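Local coordinates for protein L-iditol 2-dehydrogenase (PDB 4OH1) that probably oxidises polyols such as L-iditol with NAD+, as a zinc-binding member of the medium-chain alcohol dehydrogenase family, at residues E30-I36 and K82-A87; Y102-C106 and C120-R126; R241-V245 and L261-D267. One frame throughout, in Å; residues are numbered along the deposited sequence.

Contact 1 (E30-I36 and K82-A87)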
ATOM      1  N   GLU A  30     -24.404 -33.755  13.963  1.00 49.06           N
ATOM      2  CA  GLU A  30     -24.885 -34.136  12.647  1.00 50.04           C
ATOM      3  C   GLU A  30     -24.846 -32.920  11.767  1.00 48.08           C
ATOM      4  O   GLU A  30     -25.301 -31.888  12.157  1.00 52.70           O
ATOM      5  CB  GLU A  30     -26.346 -34.633  12.767  1.00 54.23           C
ATOM      6  CG  GLU A  30     -26.503 -36.086  13.261  1.00 58.75           C
ATOM      7  CD  GLU A  30     -25.650 -37.052  12.449  1.00 64.46           C
ATOM      8  OE1 GLU A  30     -25.383 -36.745  11.270  1.00 72.01           O
ATOM      9  OE2 GLU A  30     -25.215 -38.104  12.964  1.00 65.55           O
ATOM     10  N   PRO A  31     -24.280 -33.015  10.582  1.00 48.00           N
ATOM     11  CA  PRO A  31     -24.245 -31.809   9.755  1.00 48.25           C
ATOM     12  C   PRO A  31     -25.507 -31.577   8.942  1.00 51.45           C
ATOM     13  O   PRO A  31     -26.011 -32.500   8.349  1.00 48.91           O
ATOM     14  CB  PRO A  31     -23.126 -32.102   8.792  1.00 48.03           C
ATOM     15  CG  PRO A  31     -23.076 -33.603   8.739  1.00 48.73           C
ATOM     16  CD  PRO A  31     -23.421 -34.080  10.068  1.00 47.76           C
ATOM     17  N   LYS A  32     -25.967 -30.331   8.881  1.00 54.08           N
ATOM     18  CA  LYS A  32     -27.006 -29.927   7.923  1.00 54.67           C
ATOM     19  C   LYS A  32     -26.427 -29.924   6.510  1.00 52.88           C
ATOM     20  O   LYS A  32     -25.291 -30.340   6.322  1.00 48.66           O
ATOM     21  CB  LYS A  32     -27.496 -28.530   8.212  1.00 56.46           C
ATOM     22  CG  LYS A  32     -27.890 -28.276   9.603  1.00 60.71           C
ATOM     23  CD  LYS A  32     -28.632 -26.947   9.655  1.00 68.99           C
ATOM     24  CE  LYS A  32     -28.631 -26.332  11.028  1.00 72.07           C
ATOM     25  NZ  LYS A  32     -28.836 -27.358  12.083  1.00 77.45           N
ATOM     26  N   ASP A  33     -27.205 -29.458   5.521  1.00 52.64           N
ATOM     27  CA  ASP A  33     -26.822 -29.548   4.075  1.00 53.89           C
ATOM     28  C   ASP A  33     -25.479 -28.855   3.719  1.00 50.58           C
ATOM     29  O   ASP A  33     -24.685 -29.379   2.914  1.00 48.48           O
ATOM     30  CB  ASP A  33     -27.935 -28.970   3.173  1.00 56.08           C
ATOM     31  CG  ASP A  33     -29.232 -29.798   3.215  1.00 59.96           C
ATOM     32  OD1 ASP A  33     -29.219 -30.934   3.704  1.00 59.53           O
ATOM     33  OD2 ASP A  33     -30.274 -29.301   2.761  1.00 62.84           O
ATOM     34  N   GLU A  34     -25.240 -27.706   4.338  1.00 46.58           N
ATOM     35  CA  GLU A  34     -24.035 -26.951   4.070  1.00 49.27           C
ATOM     36  C   GLU A  34     -22.905 -27.159   5.071  1.00 48.62           C
ATOM     37  O   GLU A  34     -21.895 -26.433   5.009  1.00 43.70           O
ATOM     38  CB  GLU A  34     -24.377 -25.473   3.961  1.00 51.25           C
ATOM     39  CG  GLU A  34     -25.355 -25.222   2.840  1.00 53.09           C
ATOM     40  CD  GLU A  34     -25.531 -23.774   2.542  1.00 53.08           C
ATOM     41  OE1 GLU A  34     -24.823 -22.911   3.112  1.00 52.85           O
ATOM     42  OE2 GLU A  34     -26.402 -23.488   1.727  1.00 58.74           O
ATOM     43  N   GLU A  35     -23.059 -28.156   5.951  1.00 43.48           N
ATOM     44  CA  GLU A  35     -22.126 -28.373   7.035  1.00 42.32           C
ATOM     45  C   GLU A  35     -21.322 -29.614   6.795  1.00 40.31           C
ATOM     46  O   GLU A  35     -21.639 -30.395   5.922  1.00 39.90           O
ATOM     47  CB  GLU A  35     -22.855 -28.483   8.372  1.00 44.76           C
ATOM     48  CG  GLU A  35     -23.373 -27.156   8.870  1.00 46.52           C
ATOM     49  CD  GLU A  35     -24.207 -27.257  10.151  1.00 50.88           C
ATOM     50  OE1 GLU A  35     -24.763 -28.316  10.504  1.00 57.41           O
ATOM     51  OE2 GLU A  35     -24.321 -26.223  10.813  1.00 59.84           O
ATOM     52  N   ILE A  36     -20.271 -29.781   7.594  1.00 40.17           N
ATOM     53  CA  ILE A  36     -19.293 -30.831   7.412  1.00 39.30           C
ATOM     54  C   ILE A  36     -18.907 -31.257   8.802  1.00 42.49           C
ATOM     55  O   ILE A  36     -18.665 -30.410   9.677  1.00 42.19           O
ATOM     56  CB  ILE A  36     -18.034 -30.280   6.700  1.00 41.84           C
ATOM     57  CG1 ILE A  36     -18.394 -29.742   5.318  1.00 44.28           C
ATOM     58  CG2 ILE A  36     -17.001 -31.350   6.558  1.00 40.93           C
ATOM     59  CD1 ILE A  36     -17.220 -29.358   4.516  1.00 45.23           C
ATOM     60  N   LYS A  82     -18.171 -36.704   7.517  1.00 41.27           N
ATOM     61  CA  LYS A  82     -19.474 -36.691   6.900  1.00 42.06           C
ATOM     62  C   LYS A  82     -19.795 -35.298   6.370  1.00 43.92           C
ATOM     63  O   LYS A  82     -19.439 -34.280   6.986  1.00 42.13           O
ATOM     64  CB  LYS A  82     -20.514 -37.060   7.926  1.00 48.21           C
ATOM     65  CG  LYS A  82     -21.934 -36.923   7.459  1.00 51.05           C
ATOM     66  CD  LYS A  82     -22.879 -37.666   8.382  1.00 56.96           C
ATOM     67  CE  LYS A  82     -24.367 -37.512   7.978  1.00 60.35           C
ATOM     68  NZ  LYS A  82     -25.208 -38.078   9.059  1.00 63.44           N
ATOM     69  N   VAL A  83     -20.456 -35.268   5.226  1.00 45.03           N
ATOM     70  CA  VAL A  83     -20.665 -34.066   4.432  1.00 46.82           C
ATOM     71  C   VAL A  83     -22.182 -33.889   4.138  1.00 47.17           C
ATOM     72  O   VAL A  83     -22.812 -34.791   3.652  1.00 47.76           O
ATOM     73  CB  VAL A  83     -19.907 -34.217   3.065  1.00 50.25           C
ATOM     74  CG1 VAL A  83     -20.080 -32.975   2.228  1.00 55.71           C
ATOM     75  CG2 VAL A  83     -18.436 -34.400   3.265  1.00 51.44           C
ATOM     76  N   GLY A  84     -22.758 -32.730   4.414  1.00 48.41           N
ATOM     77  CA  GLY A  84     -24.092 -32.411   3.903  1.00 48.13           C
ATOM     78  C   GLY A  84     -24.120 -32.378   2.375  1.00 50.31           C
ATOM     79  O   GLY A  84     -23.110 -32.155   1.713  1.00 48.75           O
ATOM     80  N   SER A  85     -25.295 -32.585   1.805  1.00 52.42           N
ATOM     81  CA  SER A  85     -25.446 -32.638   0.368  1.00 52.04           C
ATOM     82  C   SER A  85     -24.991 -31.363  -0.341  1.00 51.20           C
ATOM     83  O   SER A  85     -24.351 -31.455  -1.372  1.00 57.83           O
ATOM     84  CB  SER A  85     -26.907 -32.998   0.004  1.00 55.77           C
ATOM     85  OG  SER A  85     -27.829 -32.173   0.691  1.00 58.71           O
ATOM     86  N   THR A  86     -25.253 -30.173   0.185  1.00 48.89           N
ATOM     87  CA  THR A  86     -24.761 -28.986  -0.517  1.00 49.47           C
ATOM     88  C   THR A  86     -23.220 -28.954  -0.500  1.00 48.10           C
ATOM     89  O   THR A  86     -22.540 -28.692  -1.512  1.00 47.38           O
ATOM     90  CB  THR A  86     -25.294 -27.712   0.088  1.00 49.02           C
ATOM     91  OG1 THR A  86     -26.707 -27.742   0.044  1.00 49.39           O
ATOM     92  CG2 THR A  86     -24.825 -26.512  -0.707  1.00 48.49           C
ATOM     93  N   ALA A  87     -22.655 -29.280   0.641  1.00 46.27           N
ATOM     94  CA  ALA A  87     -21.214 -29.249   0.726  1.00 44.81           C
ATOM     95  C   ALA A  87     -20.556 -30.265  -0.200  1.00 45.97           C
ATOM     96  O   ALA A  87     -19.479 -30.012  -0.718  1.00 43.79           O
ATOM     97  CB  ALA A  87     -20.784 -29.464   2.146  1.00 43.60           C
TER
HETATM   98  O   HOH W   1     -27.440 -32.800   3.649  1.00 56.89           O
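Asp33 O is the acceptor on which segment 30-36 rests against the first turn of the helix 85-89. Ala87 N gives it a good hydrogen bond of 3.0 Å (158° at the hydrogen), and Thr86 N adds a second, weak one at 118°, so two amides at the start of the helix, where no preceding turn supplies carbonyls, find their acceptor in the other segment. Ser85 N is served by a water that accepts its N-H and donates in turn to Asp33 OD1 at 2.6 Å, which ties the aspartate carboxylate to the helix N-terminus. One residue earlier, Gly84 at the N-cap position gives its N-H to Glu35 O over 3.0 Å, and the donor lies nearly along the C=O axis. Gly84 CA also meets Lys32 O in a CA-H...O contact of 3.4 Å.

All this happens where two antiparallel strands of the GroES-like domain, 35-44 and 75-83, come together: Ile36 and Val83 form a non-hydrogen-bonded pair, and a type I turn from Lys32 to Glu35 leads into the first strand. That turn is closed twice, by the backbone bond from Glu35 N to Lys32 O and by Lys32 N reaching Glu35 OE1 on its anti side at 2.9 Å.

At the exposed end, Lys82 runs out trans from its own amide nitrogen (chi1 173°) and stays extended, crossing the Pro31 ring at about a right angle, to place NZ in a salt bridge, 2.6 Å from Glu30 OE1, on the syn side but tilted out of the carboxylate plane. Glu30 OE2 has a salt bridge of its own with Arg37. Glu34 lays its CG beside Thr86 CB at 3.7 Å, while its OE1 is hydrogen-bonded to His137.

Contact 2 (Y102-C106 and C120-R126). With ZN (zinc ion), chain C.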
ATOM      1  N   TYR A 102     -12.657 -21.409  13.288  1.00 33.52           N
ATOM      2  CA  TYR A 102     -13.693 -21.350  14.287  1.00 35.64           C
ATOM      3  C   TYR A 102     -14.695 -20.264  13.952  1.00 36.51           C
ATOM      4  O   TYR A 102     -15.848 -20.333  14.383  1.00 37.42           O
ATOM      5  CB  TYR A 102     -13.087 -21.088  15.703  1.00 39.44           C
ATOM      6  CG  TYR A 102     -12.409 -19.715  15.823  1.00 40.71           C
ATOM      7  CD1 TYR A 102     -11.075 -19.537  15.467  1.00 43.22           C
ATOM      8  CD2 TYR A 102     -13.111 -18.611  16.211  1.00 43.42           C
ATOM      9  CE1 TYR A 102     -10.460 -18.285  15.536  1.00 46.52           C
ATOM     10  CE2 TYR A 102     -12.514 -17.351  16.275  1.00 46.49           C
ATOM     11  CZ  TYR A 102     -11.189 -17.199  15.942  1.00 48.43           C
ATOM     12  OH  TYR A 102     -10.597 -15.949  15.968  1.00 53.43           O
ATOM     13  N   ALA A 103     -14.268 -19.230  13.233  1.00 36.49           N
ATOM     14  CA  ALA A 103     -15.104 -18.026  13.075  1.00 40.18           C
ATOM     15  C   ALA A 103     -16.061 -18.202  11.896  1.00 41.02           C
ATOM     16  O   ALA A 103     -15.637 -18.586  10.830  1.00 39.30           O
ATOM     17  CB  ALA A 103     -14.212 -16.792  12.854  1.00 42.92           C
ATOM     18  N   LYS A 104     -17.346 -17.925  12.112  1.00 43.44           N
ATOM     19  CA  LYS A 104     -18.369 -17.976  11.078  1.00 43.21           C
ATOM     20  C   LYS A 104     -18.834 -16.565  10.714  1.00 45.03           C
ATOM     21  O   LYS A 104     -19.508 -15.891  11.499  1.00 42.76           O
ATOM     22  CB  LYS A 104     -19.562 -18.790  11.565  1.00 45.06           C
ATOM     23  CG  LYS A 104     -20.722 -18.921  10.539  1.00 47.53           C
ATOM     24  CD  LYS A 104     -20.240 -19.502   9.254  1.00 47.83           C
ATOM     25  CE  LYS A 104     -21.345 -19.907   8.343  1.00 49.30           C
ATOM     26  NZ  LYS A 104     -22.112 -18.728   7.936  1.00 54.93           N
ATOM     27  N   TYR A 105     -18.514 -16.149   9.492  1.00 41.07           N
ATOM     28  CA  TYR A 105     -18.921 -14.838   9.012  1.00 44.15           C
ATOM     29  C   TYR A 105     -20.356 -14.898   8.441  1.00 45.52           C
ATOM     30  O   TYR A 105     -20.726 -15.889   7.831  1.00 46.61           O
ATOM     31  CB  TYR A 105     -17.937 -14.391   7.925  1.00 44.29           C
ATOM     32  CG  TYR A 105     -16.505 -14.610   8.341  1.00 42.72           C
ATOM     33  CD1 TYR A 105     -16.035 -14.098   9.556  1.00 43.52           C
ATOM     34  CD2 TYR A 105     -15.627 -15.339   7.550  1.00 42.35           C
ATOM     35  CE1 TYR A 105     -14.723 -14.309   9.978  1.00 46.87           C
ATOM     36  CE2 TYR A 105     -14.287 -15.552   7.958  1.00 41.55           C
ATOM     37  CZ  TYR A 105     -13.849 -15.020   9.175  1.00 43.70           C
ATOM     38  OH  TYR A 105     -12.556 -15.183   9.625  1.00 41.90           O
ATOM     39  N   CYS A 106     -21.151 -13.852   8.620  1.00 44.68           N
ATOM     40  CA  CYS A 106     -22.552 -13.913   8.196  1.00 44.15           C
ATOM     41  C   CYS A 106     -22.688 -13.578   6.714  1.00 46.89           C
ATOM     42  O   CYS A 106     -23.694 -13.918   6.074  1.00 51.02           O
ATOM     43  CB  CYS A 106     -23.399 -12.952   9.033  1.00 45.11           C
ATOM     44  SG  CYS A 106     -23.290 -11.246   8.502  1.00 45.58           S
ATOM     45  N   CYS A 120     -16.946  -8.892  11.537  1.00 43.39           N
ATOM     46  CA  CYS A 120     -18.367  -9.257  11.270  1.00 46.76           C
ATOM     47  C   CYS A 120     -19.291  -8.847  12.432  1.00 46.96           C
ATOM     48  O   CYS A 120     -19.012  -9.186  13.583  1.00 44.85           O
ATOM     49  CB  CYS A 120     -18.542 -10.785  10.970  1.00 41.81           C
ATOM     50  SG  CYS A 120     -20.306 -11.284  10.931  1.00 44.47           S
ATOM     51  N   SER A 121     -20.389  -8.157  12.126  1.00 49.11           N
ATOM     52  CA  SER A 121     -21.425  -7.841  13.162  1.00 54.25           C
ATOM     53  C   SER A 121     -22.251  -8.974  13.722  1.00 52.51           C
ATOM     54  O   SER A 121     -22.835  -8.808  14.766  1.00 53.55           O
ATOM     55  CB  SER A 121     -22.480  -6.888  12.608  1.00 58.45           C
ATOM     56  OG  SER A 121     -21.863  -5.746  12.140  1.00 61.16           O
ATOM     57  N   ASN A 122     -22.438 -10.050  12.968  1.00 54.44           N
ATOM     58  CA  ASN A 122     -23.193 -11.209  13.446  1.00 52.88           C
ATOM     59  C   ASN A 122     -22.277 -12.409  13.560  1.00 51.03           C
ATOM     60  O   ASN A 122     -22.612 -13.526  13.145  1.00 49.70           O
ATOM     61  CB  ASN A 122     -24.319 -11.549  12.497  1.00 58.80           C
ATOM     62  CG  ASN A 122     -25.182 -10.376  12.217  1.00 62.39           C
ATOM     63  OD1 ASN A 122     -25.412 -10.008  11.075  1.00 66.67           O
ATOM     64  ND2 ASN A 122     -25.603  -9.721  13.265  1.00 65.65           N
HETATM   65  N   MSE A 123     -21.126 -12.164  14.144  1.00 48.59           N
HETATM   66  CA  MSE A 123     -20.072 -13.145  14.169  1.00 52.25           C
HETATM   67  C   MSE A 123     -20.555 -14.400  14.892  1.00 52.27           C
HETATM   68  O   MSE A 123     -21.158 -14.293  15.928  1.00 57.51           O
HETATM   69  CB  MSE A 123     -18.878 -12.549  14.895  1.00 51.48           C
HETATM   70  CG  MSE A 123     -17.683 -13.502  14.951  1.00 59.67           C
HETATM   71 SE   MSE A 123     -16.746 -13.604  13.226  0.75 60.48          SE
HETATM   72  CE  MSE A 123     -15.730 -11.918  13.491  1.00 58.42           C
ATOM     73  N   GLY A 124     -20.325 -15.569  14.319  1.00 53.37           N
ATOM     74  CA  GLY A 124     -20.572 -16.854  14.989  1.00 51.34           C
ATOM     75  C   GLY A 124     -19.214 -17.428  15.379  1.00 53.72           C
ATOM     76  O   GLY A 124     -18.202 -17.117  14.721  1.00 52.87           O
ATOM     77  N   TYR A 125     -19.165 -18.207  16.475  1.00 52.47           N
ATOM     78  CA  TYR A 125     -17.940 -18.884  16.916  1.00 51.22           C
ATOM     79  C   TYR A 125     -18.224 -20.345  17.182  1.00 51.26           C
ATOM     80  O   TYR A 125     -19.075 -20.645  17.979  1.00 54.28           O
ATOM     81  CB  TYR A 125     -17.405 -18.260  18.197  1.00 52.51           C
ATOM     82  CG  TYR A 125     -17.183 -16.759  18.152  1.00 54.41           C
ATOM     83  CD1 TYR A 125     -15.981 -16.241  17.735  1.00 53.15           C
ATOM     84  CD2 TYR A 125     -18.179 -15.865  18.545  1.00 56.43           C
ATOM     85  CE1 TYR A 125     -15.741 -14.869  17.682  1.00 56.19           C
ATOM     86  CE2 TYR A 125     -17.959 -14.474  18.491  1.00 60.03           C
ATOM     87  CZ  TYR A 125     -16.720 -13.995  18.067  1.00 62.71           C
ATOM     88  OH  TYR A 125     -16.454 -12.654  18.021  1.00 63.69           O
ATOM     89  N   ARG A 126     -17.535 -21.258  16.512  1.00 50.01           N
ATOM     90  CA  ARG A 126     -17.748 -22.682  16.743  1.00 52.23           C
ATOM     91  C   ARG A 126     -16.506 -23.181  17.476  1.00 51.72           C
ATOM     92  O   ARG A 126     -15.440 -23.341  16.871  1.00 45.30           O
ATOM     93  CB  ARG A 126     -17.942 -23.458  15.440  1.00 59.18           C
ATOM     94  CG  ARG A 126     -18.970 -22.868  14.460  1.00 65.99           C
ATOM     95  CD  ARG A 126     -20.448 -23.116  14.842  1.00 71.98           C
ATOM     96  NE  ARG A 126     -20.797 -24.544  15.004  1.00 86.86           N
ATOM     97  CZ  ARG A 126     -21.321 -25.387  14.081  1.00 88.36           C
ATOM     98  NH1 ARG A 126     -21.600 -25.047  12.819  1.00 79.53           N
ATOM     99  NH2 ARG A 126     -21.572 -26.638  14.437  1.00 90.68           N
TER
HETATM  100 ZN    ZN C 402     -21.175 -10.240   8.895  1.00 47.10          ZN
HETATM  101  O   HOH W   2     -22.243 -15.626  11.126  1.00 50.26           O
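Cys106 and Cys120 hold one zinc ion between them, and Cys120 SG does a second job: it accepts the backbone N-H of Cys106 at 3.6 Å, 158° at the hydrogen. The two sulfurs reach the metal by different torsions. Cys106 SG sits between its backbone N and carbonyl carbon (chi1 80°), and Cys120 SG swings opposite its own amide nitrogen (chi1 170°). Cys109 and Cys112 complete a four-cysteine site like the structural zinc site of many zinc-containing alcohol dehydrogenases.

Away from the metal the segments run as a short antiparallel ladder. Lys104 and Gly124 exchange two backbone bonds, and Arg126 N closes on Tyr102 O at 2.9 Å. Between ladder and metal, a water donates to both Lys104 O and Asn122 O, bridging the two segments where they spread apart.

Selenomethionine 123 bends at chi2 and chi3, which brings SE obliquely to the Tyr105 ring, 3.8 Å from CD1, a Met-aromatic contact; Ala103 CB lies on the same selenium at 4.1 Å. Tyr102 and Tyr125 point the same way and touch rim to rim, CE2 of Tyr102 to CD1 of Tyr125 at 3.9 Å. The Tyr102 ring also packs edge-to-face with His74, a ligand of the other zinc.

Four thiolate ligands would leave the site negatively charged, and the N-H directed at Cys120 SG would be expected to temper that charge.

Contact 3 (R241-V245 and L261-D267). With EDO (1,2-ethanediol), chain F.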
ATOM      1  N   ARG A 241      16.971   1.961  16.932  1.00 38.69           N
ATOM      2  CA  ARG A 241      15.685   1.546  17.416  1.00 38.35           C
ATOM      3  C   ARG A 241      15.030   0.586  16.385  1.00 36.00           C
ATOM      4  O   ARG A 241      15.533   0.437  15.272  1.00 36.54           O
ATOM      5  CB  ARG A 241      14.854   2.764  17.745  1.00 38.04           C
ATOM      6  CG  ARG A 241      15.293   3.390  19.022  1.00 42.91           C
ATOM      7  CD  ARG A 241      14.311   4.379  19.535  1.00 43.82           C
ATOM      8  NE  ARG A 241      14.551   5.641  18.888  1.00 48.76           N
ATOM      9  CZ  ARG A 241      13.649   6.614  18.748  1.00 51.61           C
ATOM     10  NH1 ARG A 241      12.382   6.468  19.121  1.00 50.86           N
ATOM     11  NH2 ARG A 241      14.018   7.732  18.164  1.00 50.31           N
ATOM     12  N   TYR A 242      13.972  -0.101  16.809  1.00 33.27           N
ATOM     13  CA  TYR A 242      13.377  -1.162  16.035  1.00 31.35           C
ATOM     14  C   TYR A 242      12.297  -0.720  15.064  1.00 30.90           C
ATOM     15  O   TYR A 242      11.394   0.013  15.424  1.00 30.77           O
ATOM     16  CB  TYR A 242      12.878  -2.262  16.969  1.00 31.87           C
ATOM     17  CG  TYR A 242      14.012  -3.019  17.593  1.00 32.05           C
ATOM     18  CD1 TYR A 242      14.706  -2.493  18.674  1.00 35.61           C
ATOM     19  CD2 TYR A 242      14.395  -4.244  17.122  1.00 33.78           C
ATOM     20  CE1 TYR A 242      15.782  -3.155  19.217  1.00 34.87           C
ATOM     21  CE2 TYR A 242      15.490  -4.943  17.690  1.00 34.14           C
ATOM     22  CZ  TYR A 242      16.171  -4.384  18.710  1.00 36.59           C
ATOM     23  OH  TYR A 242      17.222  -5.052  19.303  1.00 35.59           O
ATOM     24  N   ASP A 243      12.368  -1.192  13.827  1.00 31.60           N
ATOM     25  CA  ASP A 243      11.330  -0.786  12.845  1.00 32.15           C
ATOM     26  C   ASP A 243       9.943  -1.398  13.110  1.00 31.70           C
ATOM     27  O   ASP A 243       8.933  -0.789  12.809  1.00 27.23           O
ATOM     28  CB  ASP A 243      11.754  -1.078  11.420  1.00 33.33           C
ATOM     29  CG  ASP A 243      13.142  -0.516  11.100  1.00 35.63           C
ATOM     30  OD1 ASP A 243      13.390   0.691  11.228  1.00 36.26           O
ATOM     31  OD2 ASP A 243      13.995  -1.317  10.738  1.00 36.35           O
ATOM     32  N   CYS A 244       9.928  -2.574  13.719  1.00 29.66           N
ATOM     33  CA  CYS A 244       8.752  -3.365  13.895  1.00 31.01           C
ATOM     34  C   CYS A 244       8.762  -3.836  15.340  1.00 30.69           C
ATOM     35  O   CYS A 244       9.751  -4.379  15.787  1.00 31.09           O
ATOM     36  CB  CYS A 244       8.810  -4.583  12.985  1.00 31.20           C
ATOM     37  SG  CYS A 244       9.076  -4.185  11.224  1.00 31.52           S
ATOM     38  N   VAL A 245       7.695  -3.575  16.064  1.00 29.98           N
ATOM     39  CA  VAL A 245       7.532  -4.087  17.421  1.00 33.64           C
ATOM     40  C   VAL A 245       6.218  -4.888  17.519  1.00 35.07           C
ATOM     41  O   VAL A 245       5.131  -4.407  17.116  1.00 34.28           O
ATOM     42  CB  VAL A 245       7.574  -2.929  18.454  1.00 32.25           C
ATOM     43  CG1 VAL A 245       7.128  -3.376  19.829  1.00 31.27           C
ATOM     44  CG2 VAL A 245       8.984  -2.319  18.551  1.00 33.56           C
ATOM     45  N   LEU A 261      11.159   1.136  22.411  1.00 37.47           N
ATOM     46  CA  LEU A 261      12.041   0.501  21.420  1.00 38.48           C
ATOM     47  C   LEU A 261      11.759   0.881  19.988  1.00 35.44           C
ATOM     48  O   LEU A 261      12.603   0.763  19.113  1.00 38.31           O
ATOM     49  CB  LEU A 261      11.905  -1.026  21.507  1.00 38.59           C
ATOM     50  CG  LEU A 261      12.449  -1.698  22.747  1.00 38.32           C
ATOM     51  CD1 LEU A 261      11.946  -3.118  22.782  1.00 41.13           C
ATOM     52  CD2 LEU A 261      13.946  -1.662  22.812  1.00 38.78           C
ATOM     53  N   LEU A 262      10.577   1.367  19.742  1.00 34.75           N
ATOM     54  CA  LEU A 262      10.142   1.613  18.415  1.00 33.07           C
ATOM     55  C   LEU A 262      10.885   2.806  17.741  1.00 35.19           C
ATOM     56  O   LEU A 262      10.967   3.888  18.275  1.00 34.79           O
ATOM     57  CB  LEU A 262       8.614   1.852  18.450  1.00 32.09           C
ATOM     58  CG  LEU A 262       7.988   1.816  17.035  1.00 35.78           C
ATOM     59  CD1 LEU A 262       8.020   0.450  16.423  1.00 33.21           C
ATOM     60  CD2 LEU A 262       6.547   2.318  17.149  1.00 38.25           C
ATOM     61  N   ALA A 263      11.421   2.571  16.560  1.00 33.23           N
ATOM     62  CA  ALA A 263      12.086   3.614  15.772  1.00 32.08           C
ATOM     63  C   ALA A 263      11.138   4.669  15.269  1.00 32.76           C
ATOM     64  O   ALA A 263       9.922   4.479  15.251  1.00 33.87           O
ATOM     65  CB  ALA A 263      12.776   2.994  14.609  1.00 33.70           C
ATOM     66  N   ARG A 264      11.703   5.801  14.839  1.00 34.54           N
ATOM     67  CA  ARG A 264      10.922   6.834  14.201  1.00 34.94           C
ATOM     68  C   ARG A 264      10.296   6.242  12.954  1.00 34.49           C
ATOM     69  O   ARG A 264      10.931   5.474  12.262  1.00 33.69           O
ATOM     70  CB  ARG A 264      11.774   8.054  13.847  1.00 39.17           C
ATOM     71  CG  ARG A 264      12.411   8.717  15.042  1.00 44.17           C
ATOM     72  CD  ARG A 264      13.286   9.953  14.641  1.00 46.54           C
ATOM     73  NE  ARG A 264      12.467  11.153  14.501  1.00 48.38           N
ATOM     74  CZ  ARG A 264      12.881  12.263  13.894  1.00 55.26           C
ATOM     75  NH1 ARG A 264      14.096  12.314  13.362  1.00 54.09           N
ATOM     76  NH2 ARG A 264      12.091  13.328  13.796  1.00 56.85           N
ATOM     77  N   ASP A 265       9.042   6.571  12.694  1.00 33.34           N
ATOM     78  CA  ASP A 265       8.297   5.965  11.617  1.00 33.40           C
ATOM     79  C   ASP A 265       8.089   4.434  11.737  1.00 31.43           C
ATOM     80  O   ASP A 265       7.737   3.798  10.771  1.00 29.90           O
ATOM     81  CB  ASP A 265       8.946   6.285  10.250  1.00 34.12           C
ATOM     82  CG  ASP A 265       7.958   6.189   9.101  1.00 39.91           C
ATOM     83  OD1 ASP A 265       6.762   6.565   9.299  1.00 40.53           O
ATOM     84  OD2 ASP A 265       8.347   5.749   7.985  1.00 44.03           O
ATOM     85  N   GLY A 266       8.347   3.843  12.885  1.00 33.09           N
ATOM     86  CA  GLY A 266       8.182   2.411  13.072  1.00 33.38           C
ATOM     87  C   GLY A 266       6.734   1.982  13.309  1.00 33.88           C
ATOM     88  O   GLY A 266       5.869   2.824  13.551  1.00 29.57           O
ATOM     89  N   ASP A 267       6.494   0.666  13.273  1.00 30.60           N
ATOM     90  CA  ASP A 267       5.153   0.104  13.439  1.00 30.49           C
ATOM     91  C   ASP A 267       5.150  -0.834  14.597  1.00 30.26           C
ATOM     92  O   ASP A 267       5.882  -1.842  14.619  1.00 30.57           O
ATOM     93  CB  ASP A 267       4.672  -0.645  12.211  1.00 30.98           C
ATOM     94  CG  ASP A 267       4.487   0.247  11.034  1.00 33.00           C
ATOM     95  OD1 ASP A 267       3.376   0.793  10.911  1.00 35.03           O
ATOM     96  OD2 ASP A 267       5.443   0.395  10.228  1.00 34.16           O
TER
HETATM   97  C1  EDO F 405      16.594   2.893  12.081  1.00 73.09           C
HETATM   98  O1  EDO F 405      16.152   1.545  12.275  1.00 72.86           O
HETATM   99  C2  EDO F 405      17.755   2.888  11.097  1.00 74.22           C
HETATM  100  O2  EDO F 405      17.360   2.293   9.838  1.00 72.03           O
HETATM  101  O   HOH W   3       7.933  -0.433   9.997  1.00 33.31           O
HETATM  102  O   HOH W   4      11.114   2.704  11.266  1.00 42.83           O
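Leu262 turns CG anti to the backbone N (chi1 -167°) and then bends at chi2 (68°), which carries CD1 back to Val245 CG2, 3.6 Å away, although the side chain as a whole sets off away from segment 241-245, its CB already touching it. Val245 meets it with CG2, the branch beside its own backbone N. The two side chains pack inside a right-handed beta-alpha-beta crossover of the Rossmann-type domain: strand 242-247, helix 252-261, then strand 266-270 parallel to the first. Ala268 touches both side chains, extending this apolar patch between helix and sheet.

The backbone pairs in two steps. Tyr242 N meets Leu261 O at 2.8 Å, and Tyr242 O takes the N-H of Ala263, whose nitrogen stands above the plane of that carbonyl. A type II turn from Ala263 to Gly266 then lets the chain change direction, and pairing resumes with Asp267 N on Asp243 O and Val245 N on Asp267 O, each 2.9 Å long. The Asp243 carboxylate is shared: OD1 accepts from a water that also donates to Arg264 O, while OD2 is held by Ser176 N of the neighbouring strand. Tyr242 sends its hydroxyl to Thr202 and Ala234.

Arg241 runs alongside the end of the helix and the start of the turn, its CB 3.3 Å from Leu261 O. Ala263 CA and Arg264 N lie off-centre over one face of its guanidinium, and its NH2 is 3.6 Å from Arg264 CG. NH1 finds its main partner in a salt bridge with Asp291, while Arg264 is held by Trp290, through its carbonyl and a cation-pi contact. Within the contact, Arg241 NH1 makes a weak bond to Leu262 O, 3.1 Å long and bent to 123° at the hydrogen.

Contacts 1 and 2 lie in the GroES-like domain, their centres about 18 Å apart, and meet through a long, weak ion pair between Glu35 OE2 and Arg126 NH1 at 3.6 Å. Contact 3 belongs to the Rossmann-type domain, its centre about 34 Å from that of contact 2 and about 48 Å from that of contact 1. Contact 2 holds half of the four-cysteine site, and the side chain of Tyr102 comes within about 6 Å of the other zinc, bound by Cys46 (here a cysteinesulfonic acid), His74, Glu75 and Glu157. Across the tetramer Tyr125 packs on Trp290 of a neighbouring subunit, the residue that in its own chain holds Arg264, and Arg264 packs on Leu119 of a neighbouring subunit.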